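Local coordinates for putative uncharacterized protein ECU08_1170 (Encephalitozoon cuniculi, PDB 3Q87) that binds zinc and partners the Mtq2 methyltransferase as its Trm112 activator, in a complex responsible for methylating the translation termination factor eRF1, at residues M1-L5 and F89-V95; I39-H43 and P80-E84; G49-K54 and I73-V77. The contacts are given in a common frame with arbitrary orientation. Residue numbers count along the deposited sequence, not the author numbering.

Interaction 1 (M1-L5 and F89-V95)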
ATOM      1  N   MET A   1       6.246   2.816 -10.830  1.00 23.63           N
ATOM      2  CA  MET A   1       5.171   1.900 -10.468  1.00 26.85           C
ATOM      3  C   MET A   1       4.976   0.772 -11.475  1.00 22.28           C
ATOM      4  O   MET A   1       4.898   0.990 -12.685  1.00 22.55           O
ATOM      5  CB  MET A   1       3.844   2.639 -10.246  1.00 23.90           C
ATOM      6  CG  MET A   1       3.071   2.937 -11.497  1.00 32.37           C
ATOM      7  SD  MET A   1       1.264   2.893 -11.254  1.00 29.17           S
ATOM      8  CE  MET A   1       0.928   1.141 -11.372  1.00 40.30           C
ATOM      9  N   LYS A   2       4.887  -0.437 -10.947  1.00 19.65           N
ATOM     10  CA  LYS A   2       4.596  -1.608 -11.747  1.00 22.08           C
ATOM     11  C   LYS A   2       3.087  -1.710 -11.978  1.00 25.48           C
ATOM     12  O   LYS A   2       2.296  -1.371 -11.110  1.00 19.64           O
ATOM     13  CB  LYS A   2       5.120  -2.854 -11.045  1.00 21.42           C
ATOM     14  CG  LYS A   2       6.600  -2.768 -10.693  1.00 20.96           C
ATOM     15  CD  LYS A   2       7.015  -3.964  -9.864  1.00 28.55           C
ATOM     16  CE  LYS A   2       8.519  -3.982  -9.631  1.00 37.00           C
ATOM     17  NZ  LYS A   2       8.914  -5.195  -8.859  1.00 49.99           N
ATOM     18  N   PRO A   3       2.687  -2.149 -13.174  1.00 23.37           N
ATOM     19  CA  PRO A   3       1.262  -2.145 -13.525  1.00 19.45           C
ATOM     20  C   PRO A   3       0.353  -2.983 -12.614  1.00 19.23           C
ATOM     21  O   PRO A   3      -0.853  -2.739 -12.605  1.00 18.21           O
ATOM     22  CB  PRO A   3       1.266  -2.674 -14.966  1.00 21.47           C
ATOM     23  CG  PRO A   3       2.598  -2.176 -15.510  1.00 20.16           C
ATOM     24  CD  PRO A   3       3.554  -2.304 -14.357  1.00 21.55           C
ATOM     25  N   PHE A   4       0.886  -3.930 -11.846  1.00 18.97           N
ATOM     26  CA  PHE A   4       0.009  -4.689 -10.947  1.00 19.01           C
ATOM     27  C   PHE A   4      -0.645  -3.775  -9.921  1.00 15.01           C
ATOM     28  O   PHE A   4      -1.693  -4.116  -9.361  1.00 16.69           O
ATOM     29  CB  PHE A   4       0.742  -5.847 -10.258  1.00 19.99           C
ATOM     30  CG  PHE A   4       1.439  -5.461  -8.983  1.00 18.48           C
ATOM     31  CD1 PHE A   4       0.802  -5.609  -7.760  1.00 20.36           C
ATOM     32  CD2 PHE A   4       2.722  -4.956  -9.007  1.00 16.76           C
ATOM     33  CE1 PHE A   4       1.438  -5.258  -6.582  1.00 19.34           C
ATOM     34  CE2 PHE A   4       3.372  -4.609  -7.833  1.00 24.36           C
ATOM     35  CZ  PHE A   4       2.722  -4.756  -6.618  1.00 26.45           C
ATOM     36  N   LEU A   5      -0.041  -2.609  -9.690  1.00 16.02           N
ATOM     37  CA  LEU A   5      -0.606  -1.639  -8.737  1.00 19.66           C
ATOM     38  C   LEU A   5      -1.989  -1.155  -9.176  1.00 20.21           C
ATOM     39  O   LEU A   5      -2.774  -0.680  -8.360  1.00 19.54           O
ATOM     40  CB  LEU A   5       0.326  -0.445  -8.524  1.00 15.08           C
ATOM     41  CG  LEU A   5       1.467  -0.680  -7.527  1.00 23.74           C
ATOM     42  CD1 LEU A   5       2.084   0.640  -7.096  1.00 18.39           C
ATOM     43  CD2 LEU A   5       0.944  -1.425  -6.320  1.00 23.36           C
ATOM     44  N   PHE A  89       4.321  -9.103 -17.407  1.00 26.03           N
ATOM     45  CA  PHE A  89       3.930  -7.767 -17.835  1.00 33.82           C
ATOM     46  C   PHE A  89       3.649  -6.876 -16.616  1.00 24.70           C
ATOM     47  O   PHE A  89       4.079  -5.729 -16.565  1.00 23.10           O
ATOM     48  CB  PHE A  89       2.695  -7.856 -18.744  1.00 34.03           C
ATOM     49  CG  PHE A  89       2.266  -6.539 -19.350  1.00 30.82           C
ATOM     50  CD1 PHE A  89       2.921  -6.019 -20.456  1.00 34.57           C
ATOM     51  CD2 PHE A  89       1.173  -5.845 -18.836  1.00 36.45           C
ATOM     52  CE1 PHE A  89       2.514  -4.821 -21.029  1.00 33.62           C
ATOM     53  CE2 PHE A  89       0.757  -4.646 -19.403  1.00 34.58           C
ATOM     54  CZ  PHE A  89       1.432  -4.131 -20.501  1.00 35.30           C
ATOM     55  N   LEU A  90       2.958  -7.423 -15.627  1.00 18.18           N
ATOM     56  CA  LEU A  90       2.469  -6.604 -14.515  1.00 28.33           C
ATOM     57  C   LEU A  90       3.550  -6.324 -13.465  1.00 27.81           C
ATOM     58  O   LEU A  90       3.476  -5.338 -12.728  1.00 20.79           O
ATOM     59  CB  LEU A  90       1.235  -7.248 -13.881  1.00 23.53           C
ATOM     60  CG  LEU A  90      -0.039  -7.298 -14.739  1.00 28.40           C
ATOM     61  CD1 LEU A  90      -1.159  -8.057 -14.038  1.00 26.94           C
ATOM     62  CD2 LEU A  90      -0.521  -5.897 -15.129  1.00 28.85           C
ATOM     63  N   PHE A  91       4.558  -7.187 -13.410  1.00 23.43           N
ATOM     64  CA  PHE A  91       5.619  -7.059 -12.424  1.00 24.12           C
ATOM     65  C   PHE A  91       6.938  -6.733 -13.083  1.00 25.81           C
ATOM     66  O   PHE A  91       7.885  -6.331 -12.418  1.00 30.47           O
ATOM     67  CB  PHE A  91       5.760  -8.350 -11.609  1.00 26.01           C
ATOM     68  CG  PHE A  91       4.672  -8.547 -10.592  1.00 24.55           C
ATOM     69  CD1 PHE A  91       4.818  -8.067  -9.296  1.00 24.80           C
ATOM     70  CD2 PHE A  91       3.496  -9.204 -10.933  1.00 23.58           C
ATOM     71  CE1 PHE A  91       3.809  -8.238  -8.359  1.00 21.02           C
ATOM     72  CE2 PHE A  91       2.483  -9.375 -10.003  1.00 22.73           C
ATOM     73  CZ  PHE A  91       2.642  -8.895  -8.713  1.00 20.03           C
ATOM     74  N   GLY A  92       7.000  -6.917 -14.398  1.00 27.30           N
ATOM     75  CA  GLY A  92       8.253  -6.795 -15.119  1.00 28.59           C
ATOM     76  C   GLY A  92       8.445  -5.457 -15.802  1.00 29.96           C
ATOM     77  O   GLY A  92       9.406  -5.263 -16.541  1.00 25.10           O
ATOM     78  N   ILE A  93       7.525  -4.531 -15.557  1.00 26.58           N
ATOM     79  CA  ILE A  93       7.655  -3.181 -16.081  1.00 22.68           C
ATOM     80  C   ILE A  93       7.509  -2.174 -14.960  1.00 25.34           C
ATOM     81  O   ILE A  93       6.681  -2.348 -14.074  1.00 24.32           O
ATOM     82  CB  ILE A  93       6.564  -2.868 -17.114  1.00 23.62           C
ATOM     83  CG1 ILE A  93       6.616  -3.864 -18.275  1.00 33.85           C
ATOM     84  CG2 ILE A  93       6.711  -1.438 -17.617  1.00 25.13           C
ATOM     85  CD1 ILE A  93       5.497  -3.671 -19.286  1.00 31.32           C
ATOM     86  N   ASP A  94       8.285  -1.102 -15.027  1.00 24.60           N
ATOM     87  CA  ASP A  94       8.174  -0.028 -14.059  1.00 30.32           C
ATOM     88  C   ASP A  94       7.998   1.319 -14.757  1.00 28.02           C
ATOM     89  O   ASP A  94       8.877   1.769 -15.501  1.00 26.79           O
ATOM     90  CB  ASP A  94       9.415   0.004 -13.170  1.00 31.33           C
ATOM     91  CG  ASP A  94       9.343   1.095 -12.123  1.00 41.00           C
ATOM     92  OD1 ASP A  94       8.344   1.120 -11.362  1.00 33.29           O
ATOM     93  OD2 ASP A  94      10.282   1.921 -12.059  1.00 38.37           O
ATOM     94  N   VAL A  95       6.858   1.957 -14.527  1.00 18.57           N
ATOM     95  CA  VAL A  95       6.635   3.289 -15.057  1.00 23.49           C
ATOM     96  C   VAL A  95       7.356   4.261 -14.138  1.00 29.18           C
ATOM     97  O   VAL A  95       7.023   4.360 -12.956  1.00 19.09           O
ATOM     98  CB  VAL A  95       5.127   3.648 -15.115  1.00 22.30           C
ATOM     99  CG1 VAL A  95       4.930   5.052 -15.664  1.00 20.11           C
ATOM    100  CG2 VAL A  95       4.374   2.649 -15.959  1.00 24.98           C
TER
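Backbone hydrogen bonds join the start of the chain to strand 93-96. Met1 N donates to Val95 O (2.7 Å) and Val95 N returns a bond to Met1 O (2.9 Å), so Met1 and Val95 form an antiparallel, hydrogen-bonded pair. Further on, Phe4 N reaches Leu90 O at 3.1 Å, near the end of helix 84-91. The neighbouring Pro3 N, without a hydrogen, cannot compete for that carbonyl, and Pro3, whose ring fixes phi near -60°, suits the first position of the 3-10 segment. A weaker CA-H...O contact links Lys2 CA to Ile93 O (3.2 Å).

Charge adds a salt bridge: the terminal amine, Met1 N, lies 2.7 Å from Asp94 OD1, while Asp94 OD2 is held by Ser114.

Apolar contacts fill the rest. The compact ring of Pro3 fits between two side chains: Pro3 CB is 3.7 Å from Leu90 CD2 and Pro3 CD 4.1 Å from Ile93 CB. The Phe4 and Phe91 rings form an offset stack, centroids 4.3 Å apart and planes at 12°, and both also pack on Thr46 of the methyltransferase chain. The arrangement is that of a chain terminus tucked into the helix-to-strand junction of the Trm112 fold, with its aromatic pair at the partner interface.

Interaction 2 (I39-H43 and P80-E84)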
ATOM      1  N   ILE A  39       2.203 -11.674  -6.017  1.00 22.13           N
ATOM      2  CA  ILE A  39       0.779 -11.908  -5.945  1.00 21.52           C
ATOM      3  C   ILE A  39       0.041 -10.678  -6.474  1.00 24.61           C
ATOM      4  O   ILE A  39       0.373  -9.547  -6.108  1.00 17.03           O
ATOM      5  CB  ILE A  39       0.381 -12.174  -4.503  1.00 21.51           C
ATOM      6  CG1 ILE A  39       1.232 -13.320  -3.949  1.00 28.21           C
ATOM      7  CG2 ILE A  39      -1.090 -12.504  -4.397  1.00 24.13           C
ATOM      8  CD1 ILE A  39       0.920 -13.650  -2.538  1.00 31.21           C
ATOM      9  N   PHE A  40      -0.931 -10.893  -7.360  1.00 19.81           N
ATOM     10  CA  PHE A  40      -1.792  -9.798  -7.827  1.00 21.95           C
ATOM     11  C   PHE A  40      -3.289 -10.111  -7.763  1.00 25.01           C
ATOM     12  O   PHE A  40      -3.691 -11.257  -7.565  1.00 26.29           O
ATOM     13  CB  PHE A  40      -1.377  -9.313  -9.224  1.00 27.19           C
ATOM     14  CG  PHE A  40      -1.672 -10.291 -10.339  1.00 27.36           C
ATOM     15  CD1 PHE A  40      -0.917 -11.453 -10.494  1.00 33.80           C
ATOM     16  CD2 PHE A  40      -2.676 -10.022 -11.264  1.00 29.89           C
ATOM     17  CE1 PHE A  40      -1.175 -12.347 -11.534  1.00 30.30           C
ATOM     18  CE2 PHE A  40      -2.939 -10.913 -12.317  1.00 33.34           C
ATOM     19  CZ  PHE A  40      -2.186 -12.073 -12.446  1.00 31.93           C
ATOM     20  N   ASN A  41      -4.108  -9.074  -7.903  1.00 23.74           N
ATOM     21  CA  ASN A  41      -5.561  -9.194  -7.822  1.00 22.14           C
ATOM     22  C   ASN A  41      -6.136  -9.575  -9.178  1.00 31.98           C
ATOM     23  O   ASN A  41      -6.610  -8.724  -9.948  1.00 22.40           O
ATOM     24  CB  ASN A  41      -6.150  -7.881  -7.321  1.00 20.75           C
ATOM     25  CG  ASN A  41      -5.464  -7.404  -6.064  1.00 28.23           C
ATOM     26  OD1 ASN A  41      -5.725  -7.913  -4.975  1.00 26.32           O
ATOM     27  ND2 ASN A  41      -4.552  -6.448  -6.211  1.00 25.98           N
ATOM     28  N   LYS A  42      -6.063 -10.870  -9.464  1.00 32.17           N
ATOM     29  CA  LYS A  42      -6.410 -11.402 -10.775  1.00 38.16           C
ATOM     30  C   LYS A  42      -7.755 -10.902 -11.300  1.00 31.89           C
ATOM     31  O   LYS A  42      -7.843 -10.470 -12.445  1.00 34.52           O
ATOM     32  CB  LYS A  42      -6.341 -12.928 -10.757  1.00 27.73           C
ATOM     33  CG  LYS A  42      -4.919 -13.440 -10.751  1.00 31.84           C
ATOM     34  CD  LYS A  42      -4.845 -14.949 -10.629  1.00 38.42           C
ATOM     35  CE  LYS A  42      -3.440 -15.428 -10.955  1.00 39.44           C
ATOM     36  NZ  LYS A  42      -3.357 -16.901 -11.114  1.00 46.62           N
ATOM     37  N   HIS A  43      -8.785 -10.932 -10.463  1.00 25.31           N
ATOM     38  CA  HIS A  43     -10.109 -10.497 -10.886  1.00 32.97           C
ATOM     39  C   HIS A  43     -10.130  -9.069 -11.451  1.00 45.94           C
ATOM     40  O   HIS A  43     -10.956  -8.747 -12.321  1.00 34.85           O
ATOM     41  CB  HIS A  43     -11.109 -10.626  -9.741  1.00 33.60           C
ATOM     42  CG  HIS A  43     -10.947  -9.586  -8.679  1.00 45.88           C
ATOM     43  ND1 HIS A  43     -11.820  -8.528  -8.539  1.00 46.00           N
ATOM     44  CD2 HIS A  43     -10.018  -9.440  -7.704  1.00 39.76           C
ATOM     45  CE1 HIS A  43     -11.436  -7.775  -7.524  1.00 41.67           C
ATOM     46  NE2 HIS A  43     -10.344  -8.306  -7.001  1.00 38.51           N
ATOM     47  N   PRO A  80      -6.964 -18.252 -15.967  1.00 48.89           N
ATOM     48  CA  PRO A  80      -6.261 -17.277 -15.120  1.00 55.70           C
ATOM     49  C   PRO A  80      -5.097 -17.923 -14.374  1.00 52.12           C
ATOM     50  O   PRO A  80      -4.189 -17.221 -13.924  1.00 45.50           O
ATOM     51  CB  PRO A  80      -7.340 -16.824 -14.127  1.00 45.60           C
ATOM     52  CG  PRO A  80      -8.645 -17.179 -14.774  1.00 50.49           C
ATOM     53  CD  PRO A  80      -8.366 -18.429 -15.554  1.00 44.97           C
ATOM     54  N   GLY A  81      -5.135 -19.249 -14.256  1.00 45.73           N
ATOM     55  CA  GLY A  81      -4.071 -20.002 -13.620  1.00 43.72           C
ATOM     56  C   GLY A  81      -2.766 -19.908 -14.384  1.00 53.49           C
ATOM     57  O   GLY A  81      -1.695 -20.065 -13.805  1.00 63.70           O
ATOM     58  N   ASP A  82      -2.855 -19.656 -15.688  1.00 53.66           N
ATOM     59  CA  ASP A  82      -1.667 -19.509 -16.526  1.00 61.19           C
ATOM     60  C   ASP A  82      -1.333 -18.037 -16.706  1.00 61.77           C
ATOM     61  O   ASP A  82      -1.690 -17.414 -17.709  1.00 58.50           O
ATOM     62  CB  ASP A  82      -1.854 -20.186 -17.887  1.00 68.17           C
ATOM     63  CG  ASP A  82      -1.556 -21.676 -17.842  1.00 82.23           C
ATOM     64  OD1 ASP A  82      -1.083 -22.164 -16.790  1.00 78.69           O
ATOM     65  OD2 ASP A  82      -1.793 -22.360 -18.863  1.00 93.64           O
ATOM     66  N   ASP A  83      -0.636 -17.487 -15.722  1.00 53.97           N
ATOM     67  CA  ASP A  83      -0.387 -16.059 -15.689  1.00 57.18           C
ATOM     68  C   ASP A  83       1.096 -15.761 -15.719  1.00 52.48           C
ATOM     69  O   ASP A  83       1.529 -14.725 -15.225  1.00 43.95           O
ATOM     70  CB  ASP A  83      -1.017 -15.447 -14.441  1.00 53.59           C
ATOM     71  CG  ASP A  83      -0.758 -16.271 -13.198  1.00 58.48           C
ATOM     72  OD1 ASP A  83      -1.220 -17.430 -13.139  1.00 67.91           O
ATOM     73  OD2 ASP A  83      -0.105 -15.757 -12.271  1.00 58.61           O
ATOM     74  N   GLU A  84       1.876 -16.670 -16.292  1.00 42.63           N
ATOM     75  CA  GLU A  84       3.311 -16.453 -16.415  1.00 47.60           C
ATOM     76  C   GLU A  84       3.580 -15.201 -17.246  1.00 46.65           C
ATOM     77  O   GLU A  84       4.450 -14.393 -16.911  1.00 48.53           O
ATOM     78  CB  GLU A  84       4.001 -17.674 -17.037  1.00 48.93           C
ATOM     79  CG  GLU A  84       3.568 -19.018 -16.444  1.00 63.39           C
ATOM     80  CD  GLU A  84       2.164 -19.442 -16.874  1.00 67.76           C
ATOM     81  OE1 GLU A  84       1.828 -19.297 -18.074  1.00 71.07           O
ATOM     82  OE2 GLU A  84       1.399 -19.929 -16.012  1.00 58.73           O
TER
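Before the helix 42-59 begins, Ile39 turns its CA-to-CB bond away from residues 80-84 and serves the partner instead: its backbone N is hydrogen-bonded to Thr46 of the methyltransferase chain, and its side chain packs on Lys25 of that chain. Phe40 turns to its own chain instead. Its ring reaches inward among Phe76, Ile86 and Leu90, where a large apolar side chain fills the space between helices, and Phe40 CE1 is 3.6 Å from Asp83 OD2. The carboxylate oxygen lies at the ring edge, near its plane, where the slightly positive ring hydrogens suit a negative neighbour.

Asn41 is the centre of an inverse gamma turn. This tight bend, itself packed on Ile26 of the methyltransferase chain, turns the chain into the helix that follows, while residues 80-84 form the connection between helix 70-78 and helix 84-91. The contact therefore ties the start of one helix of this helical part of the Trm112 fold to the link between two others.

Lys42 makes that tie. Its CA-to-CB bond points toward the loop, and its nearly extended side chain spans the gap between the backbones, where Lys42 CA and Pro80 CA are 7.3 Å apart. There Lys42 NZ donates a hydrogen bond to Pro80 O (2.9 Å) and forms a salt bridge with Asp83 OD1 (3.0 Å), whose hydrogen-bond component is weak. A long, flexible amine suits this position because it can serve both acceptors: Pro80 O and Asp83 OD1 are themselves 3.1 Å apart, and the positive charge of Lys42 eases the repulsion between them.

Interaction 3 (G49-K54 and I73-V77)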
ATOM      1  N   GLY A  49     -13.535  -8.985 -19.837  1.00 39.79           N
ATOM      2  CA  GLY A  49     -12.641  -9.603 -20.791  1.00 41.62           C
ATOM      3  C   GLY A  49     -11.273  -8.958 -20.818  1.00 48.87           C
ATOM      4  O   GLY A  49     -10.717  -8.720 -21.893  1.00 38.61           O
ATOM      5  N   GLY A  50     -10.738  -8.672 -19.633  1.00 44.38           N
ATOM      6  CA  GLY A  50      -9.372  -8.199 -19.494  1.00 37.03           C
ATOM      7  C   GLY A  50      -9.228  -6.730 -19.825  1.00 34.40           C
ATOM      8  O   GLY A  50      -8.192  -6.293 -20.326  1.00 38.77           O
ATOM      9  N   GLU A  51     -10.271  -5.966 -19.531  1.00 32.39           N
ATOM     10  CA  GLU A  51     -10.278  -4.541 -19.817  1.00 33.25           C
ATOM     11  C   GLU A  51      -9.046  -3.807 -19.285  1.00 29.63           C
ATOM     12  O   GLU A  51      -8.413  -3.043 -20.016  1.00 31.67           O
ATOM     13  CB  GLU A  51     -11.552  -3.882 -19.288  1.00 32.61           C
ATOM     14  CG  GLU A  51     -11.551  -2.374 -19.473  1.00 40.15           C
ATOM     15  CD  GLU A  51     -12.779  -1.711 -18.903  1.00 48.66           C
ATOM     16  OE1 GLU A  51     -12.953  -0.500 -19.141  1.00 53.47           O
ATOM     17  OE2 GLU A  51     -13.570  -2.399 -18.221  1.00 58.15           O
ATOM     18  N   ARG A  52      -8.710  -4.022 -18.017  1.00 31.39           N
ATOM     19  CA  ARG A  52      -7.568  -3.321 -17.427  1.00 29.90           C
ATOM     20  C   ARG A  52      -6.273  -3.633 -18.180  1.00 29.49           C
ATOM     21  O   ARG A  52      -5.439  -2.741 -18.394  1.00 29.46           O
ATOM     22  CB  ARG A  52      -7.438  -3.602 -15.919  1.00 21.83           C
ATOM     23  CG  ARG A  52      -8.558  -2.985 -15.094  1.00 27.95           C
ATOM     24  CD  ARG A  52      -8.197  -2.842 -13.623  1.00 25.07           C
ATOM     25  NE  ARG A  52      -9.118  -1.944 -12.938  1.00 26.11           N
ATOM     26  CZ  ARG A  52     -10.274  -2.310 -12.376  1.00 30.70           C
ATOM     27  NH1 ARG A  52     -10.674  -3.572 -12.397  1.00 25.58           N
ATOM     28  NH2 ARG A  52     -11.037  -1.400 -11.778  1.00 38.28           N
ATOM     29  N   LEU A  53      -6.121  -4.888 -18.601  1.00 27.02           N
ATOM     30  CA  LEU A  53      -4.946  -5.309 -19.365  1.00 23.30           C
ATOM     31  C   LEU A  53      -4.874  -4.647 -20.737  1.00 27.03           C
ATOM     32  O   LEU A  53      -3.811  -4.209 -21.173  1.00 23.91           O
ATOM     33  CB  LEU A  53      -4.937  -6.826 -19.537  1.00 31.17           C
ATOM     34  CG  LEU A  53      -4.812  -7.643 -18.252  1.00 29.00           C
ATOM     35  CD1 LEU A  53      -4.795  -9.118 -18.581  1.00 33.40           C
ATOM     36  CD2 LEU A  53      -3.548  -7.249 -17.516  1.00 29.99           C
ATOM     37  N   LYS A  54      -6.008  -4.620 -21.430  1.00 29.37           N
ATOM     38  CA  LYS A  54      -6.119  -3.918 -22.703  1.00 32.88           C
ATOM     39  C   LYS A  54      -5.783  -2.444 -22.542  1.00 22.03           C
ATOM     40  O   LYS A  54      -5.084  -1.864 -23.363  1.00 26.91           O
ATOM     41  CB  LYS A  54      -7.537  -4.058 -23.259  1.00 32.83           C
ATOM     42  CG  LYS A  54      -7.899  -5.460 -23.684  1.00 32.32           C
ATOM     43  CD  LYS A  54      -9.342  -5.515 -24.189  1.00 48.80           C
ATOM     44  CE  LYS A  54      -9.689  -6.898 -24.739  1.00 51.53           C
ATOM     45  NZ  LYS A  54     -11.161  -7.150 -24.782  1.00 60.48           N
ATOM     46  N   ILE A  73      -3.836 -12.169 -23.527  1.00 42.37           N
ATOM     47  CA  ILE A  73      -4.882 -11.615 -22.687  1.00 42.55           C
ATOM     48  C   ILE A  73      -6.126 -12.495 -22.652  1.00 52.08           C
ATOM     49  O   ILE A  73      -6.660 -12.787 -21.579  1.00 43.50           O
ATOM     50  CB  ILE A  73      -5.275 -10.210 -23.155  1.00 39.49           C
ATOM     51  CG1 ILE A  73      -4.089  -9.253 -23.015  1.00 41.32           C
ATOM     52  CG2 ILE A  73      -6.477  -9.706 -22.374  1.00 35.89           C
ATOM     53  CD1 ILE A  73      -4.427  -7.820 -23.365  1.00 37.21           C
ATOM     54  N   SER A  74      -6.596 -12.901 -23.829  1.00 48.02           N
ATOM     55  CA  SER A  74      -7.777 -13.751 -23.932  1.00 45.77           C
ATOM     56  C   SER A  74      -7.544 -15.069 -23.210  1.00 42.21           C
ATOM     57  O   SER A  74      -8.388 -15.527 -22.445  1.00 39.11           O
ATOM     58  CB  SER A  74      -8.117 -14.016 -25.401  1.00 55.36           C
ATOM     59  OG  SER A  74      -6.996 -14.556 -26.087  1.00 45.33           O
ATOM     60  N   SER A  75      -6.383 -15.669 -23.446  1.00 46.95           N
ATOM     61  CA  SER A  75      -6.050 -16.923 -22.787  1.00 52.53           C
ATOM     62  C   SER A  75      -5.987 -16.773 -21.265  1.00 51.16           C
ATOM     63  O   SER A  75      -6.418 -17.667 -20.539  1.00 50.71           O
ATOM     64  CB  SER A  75      -4.755 -17.517 -23.349  1.00 46.49           C
ATOM     65  OG  SER A  75      -3.643 -16.685 -23.085  1.00 68.73           O
ATOM     66  N   PHE A  76      -5.465 -15.648 -20.777  1.00 50.45           N
ATOM     67  CA  PHE A  76      -5.434 -15.409 -19.333  1.00 42.05           C
ATOM     68  C   PHE A  76      -6.845 -15.313 -18.775  1.00 39.80           C
ATOM     69  O   PHE A  76      -7.139 -15.821 -17.691  1.00 49.33           O
ATOM     70  CB  PHE A  76      -4.652 -14.140 -18.977  1.00 47.13           C
ATOM     71  CG  PHE A  76      -4.860 -13.687 -17.552  1.00 44.55           C
ATOM     72  CD1 PHE A  76      -4.114 -14.231 -16.519  1.00 50.62           C
ATOM     73  CD2 PHE A  76      -5.822 -12.737 -17.246  1.00 46.59           C
ATOM     74  CE1 PHE A  76      -4.312 -13.824 -15.210  1.00 40.73           C
ATOM     75  CE2 PHE A  76      -6.019 -12.321 -15.943  1.00 43.97           C
ATOM     76  CZ  PHE A  76      -5.265 -12.869 -14.923  1.00 52.87           C
ATOM     77  N   VAL A  77      -7.716 -14.643 -19.515  1.00 42.61           N
ATOM     78  CA  VAL A  77      -9.124 -14.581 -19.149  1.00 48.25           C
ATOM     79  C   VAL A  77      -9.735 -15.992 -19.113  1.00 56.98           C
ATOM     80  O   VAL A  77     -10.559 -16.293 -18.244  1.00 50.31           O
ATOM     81  CB  VAL A  77      -9.916 -13.679 -20.115  1.00 50.50           C
ATOM     82  CG1 VAL A  77     -11.343 -13.523 -19.642  1.00 49.51           C
ATOM     83  CG2 VAL A  77      -9.244 -12.315 -20.240  1.00 40.77           C
TER
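Ile73 lays its branched side chain over the last turn of residues 49-54, with CD1 lying 4.0 Å from Leu53 CB and 4.2 Å from Lys54 CG. Ile73 CG2, on the other branch, extends to the backbone of the two glycines, 4.3 Å from Gly50 O and 4.4 Å from Gly49 O. One turn further along, Val77 continues this apolar surface: its CG2 is 4.0 Å from both Gly49 C and Gly50 N. The lack of side chains here matters. A beta carbon on Gly50 would point toward the other helix and clash with Ile73 CG2, and both glycines have positive phi angles, which glycine adopts readily. Leu53 then meets Phe76, CD1 to CD2 at 4.0 Å, so the interface is held by van der Waals contact, without any hydrogen bond across it. At the edge, the aliphatic part of Lys54 contributes, while its NZ makes a weak hydrogen bond back to Gly49 O.

The two helical segments run at 135° to each other, with their axes 9.5 Å apart at closest approach. Helix 84-91 joins them as the third partner: Leu53 packs on Ile86 and Leu90, and Phe76 also rests on Ile86.

The contacts are nested along the chain: interaction 3 lies within the loop closed by interaction 2, itself within that closed by interaction 1. Their centres are about 14 Å (1 and 2), 16 Å (1 and 3) and 11 Å (2 and 3) apart. Interactions 2 and 3 share helix 42-59, and Phe40 and Phe76 touch between them. Leu90 links interaction 1 to both others, meeting Phe40 and Leu53. A continuous set of apolar contacts thus runs from Phe4 and Leu90 through Phe40 to Phe76 and Leu53, away from the zinc site. Segments 1-5, 89-95 and 39-43 also touch the methyltransferase chain, whereas those of interaction 3 do not, so one part of this core meets it.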